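Local atomic coordinates of de novo design, hyper stable, disulfide-rich mini protein (Synthetic construct, PDB entry 5JG9), a protein that has no known biological function but was designed de novo as a hyperstable mini protein, its small helix-and-sheet fold braced by three disulfides. Residues Lys22-Gly25 and Glu26-Cys30. Sequence-based numbering, arbitrary orientation.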
ATOM      1  N   LYS A  22       4.494  -1.541   3.696  1.00 27.64           N
ATOM      2  CA  LYS A  22       4.930  -2.181   4.933  1.00 29.17           C
ATOM      3  C   LYS A  22       5.355  -1.165   6.004  1.00 31.53           C
ATOM      4  O   LYS A  22       4.923  -1.260   7.130  1.00 30.43           O
ATOM      5  CB  LYS A  22       6.087  -3.090   4.643  1.00 30.36           C
ATOM      6  CG  LYS A  22       6.661  -3.765   5.857  1.00 32.79           C
ATOM      7  CD  LYS A  22       7.642  -4.801   5.416  1.00 34.74           C
ATOM      8  CE  LYS A  22       7.947  -5.805   6.506  1.00 37.21           C
ATOM      9  NZ  LYS A  22       8.801  -5.167   7.534  1.00 39.19           N
ATOM     10  N   GLU A  23       6.239  -0.237   5.596  1.00 33.24           N
ATOM     11  CA  GLU A  23       6.649   0.882   6.433  1.00 35.88           C
ATOM     12  C   GLU A  23       5.471   1.652   6.973  1.00 33.55           C
ATOM     13  O   GLU A  23       5.374   1.885   8.135  1.00 32.47           O
ATOM     14  CB  GLU A  23       7.570   1.833   5.648  1.00 38.95           C
ATOM     15  CG  GLU A  23       9.021   1.366   5.603  1.00 43.09           C
ATOM     16  CD  GLU A  23       9.957   2.155   4.648  1.00 46.58           C
ATOM     17  OE1 GLU A  23       9.491   3.059   3.841  1.00 46.76           O
ATOM     18  OE2 GLU A  23      11.143   1.773   4.643  1.00 46.00           O
ATOM     19  N   ARG A  24       4.546   2.012   6.076  1.00 32.88           N
ATOM     20  CA  ARG A  24       3.365   2.809   6.415  0.50 33.05           C
ATOM     21  C   ARG A  24       2.477   2.068   7.419  1.00 31.55           C
ATOM     22  O   ARG A  24       2.034   2.612   8.440  1.00 35.34           O
ATOM     23  CB  ARG A  24       2.625   3.190   5.112  0.50 32.59           C
ATOM     24  CG  ARG A  24       1.306   3.932   5.210  0.50 33.59           C
ATOM     25  CD  ARG A  24       0.709   4.243   3.814  0.50 33.54           C
ATOM     26  NE  ARG A  24       1.396   5.128   2.823  0.50 34.22           N
ATOM     27  CZ  ARG A  24       2.162   4.720   1.809  0.50 34.55           C
ATOM     28  NH1 ARG A  24       2.457   3.446   1.641  0.50 34.11           N
ATOM     29  NH2 ARG A  24       2.656   5.595   0.959  0.50 35.70           N
ATOM     30  N   GLY A  25       2.210   0.818   7.179  1.00 30.90           N
ATOM     31  CA  GLY A  25       1.381  -0.004   8.130  1.00 30.14           C
ATOM     32  C   GLY A  25       2.075  -0.129   9.473  1.00 32.50           C
ATOM     33  O   GLY A  25       1.482   0.118  10.549  1.00 31.66           O
ATOM     34  N   GLU A  26       3.352  -0.512   9.432  1.00 32.84           N
ATOM     35  CA  GLU A  26       4.072  -0.863  10.658  1.00 34.70           C
ATOM     36  C   GLU A  26       4.235   0.343  11.534  1.00 38.20           C
ATOM     37  O   GLU A  26       4.002   0.241  12.759  1.00 39.90           O
ATOM     38  CB  GLU A  26       5.411  -1.528  10.341  1.00 36.12           C
ATOM     39  CG  GLU A  26       5.128  -2.931   9.860  1.00 36.63           C
ATOM     40  CD  GLU A  26       6.317  -3.779   9.652  1.00 39.46           C
ATOM     41  OE1 GLU A  26       7.440  -3.274   9.437  1.00 42.26           O
ATOM     42  OE2 GLU A  26       6.048  -4.987   9.640  1.00 42.08           O
ATOM     43  N   ARG A  27       4.549   1.494  10.914  1.00 37.36           N
ATOM     44  CA  ARG A  27       4.708   2.740  11.628  1.00 41.29           C
ATOM     45  C   ARG A  27       3.418   3.121  12.425  1.00 40.15           C
ATOM     46  O   ARG A  27       3.481   3.800  13.448  1.00 41.55           O
ATOM     47  CB  ARG A  27       5.147   3.794  10.628  1.00 43.01           C
ATOM     48  CG  ARG A  27       5.132   5.224  11.067  1.00 50.28           C
ATOM     49  CD  ARG A  27       4.622   6.106   9.922  1.00 51.02           C
ATOM     50  NE  ARG A  27       5.299   5.851   8.669  1.00 52.79           N
ATOM     51  CZ  ARG A  27       4.798   6.118   7.447  1.00 54.91           C
ATOM     52  NH1 ARG A  27       3.546   6.570   7.274  1.00 54.40           N
ATOM     53  NH2 ARG A  27       5.563   5.860   6.369  1.00 55.15           N
ATOM     54  N   GLN A  28       2.270   2.740  11.916  1.00 37.57           N
ATOM     55  CA  GLN A  28       1.014   3.167  12.442  1.00 40.26           C
ATOM     56  C   GLN A  28       0.327   2.068  13.202  1.00 37.60           C
ATOM     57  O   GLN A  28      -0.788   2.284  13.674  1.00 37.33           O
ATOM     58  CB  GLN A  28       0.067   3.500  11.269  1.00 41.60           C
ATOM     59  CG  GLN A  28       0.347   4.776  10.508  1.00 46.66           C
ATOM     60  CD  GLN A  28      -0.594   4.841   9.286  1.00 47.40           C
ATOM     61  OE1 GLN A  28      -1.820   4.794   9.431  1.00 54.30           O
ATOM     62  NE2 GLN A  28      -0.044   4.942   8.124  1.00 47.14           N
ATOM     63  N   ASN A  29       0.912   0.872  13.268  1.00 37.21           N
ATOM     64  CA  ASN A  29       0.171  -0.334  13.701  1.00 36.85           C
ATOM     65  C   ASN A  29      -1.208  -0.488  13.045  1.00 35.61           C
ATOM     66  O   ASN A  29      -2.208  -0.667  13.687  1.00 37.99           O
ATOM     67  CB  ASN A  29       0.083  -0.434  15.228  1.00 40.40           C
ATOM     68  CG  ASN A  29       1.426  -0.508  15.865  1.00 41.94           C
ATOM     69  OD1 ASN A  29       2.354  -1.138  15.363  1.00 41.17           O
ATOM     70  ND2 ASN A  29       1.576   0.209  16.973  1.00 46.43           N
ATOM     71  N   CYS A  30      -1.216  -0.405  11.731  1.00 32.65           N
ATOM     72  CA  CYS A  30      -2.374  -0.691  10.873  1.00 32.45           C
ATOM     73  C   CYS A  30      -1.943  -1.777   9.889  1.00 28.84           C
ATOM     74  O   CYS A  30      -0.744  -1.932   9.614  1.00 29.72           O
ATOM     75  CB  CYS A  30      -2.752   0.582  10.060  1.00 32.78           C
ATOM     76  SG  CYS A  30      -3.191   2.011  11.116  1.00 39.45           S
TER
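G25 O takes two backbone bonds where helix 14-28 gives out: C30 N reaches it at 3.0 Å with a nearly straight N-H (169°), and Q28 N arrives from the opposite face of the carbonyl plane at 3.1 Å. N29, at positive phi, bonds back through its N to E26 O, which with the C30 bond makes a Schellman motif. Just before this the i to i+4 bonding is regular, E26 N to K22 O and R27 N to E23 O. On the surface, K22 forms a salt bridge with E26, NZ meeting the syn side of OE1 at 3.0 Å; the lysine chain bends only at its last torsion (chi4 -73°), which swings NZ over to the carboxylate. R27 doubles back so that its guanidinium lies with one face over R24 CA. Q28 runs alongside R24, its NE2 3.1 Å from R24 O and 3.4 Å from R24 CG; an alanine here would probably leave that arginine stem and carbonyl without their amide neighbour. Further out, R24 makes a cation-pi contact with Y7, and C30 is disulfide-bonded to C47. Gripped by donors on opposite faces, G25 O fixes the chain's turn from helix toward strand 31-37.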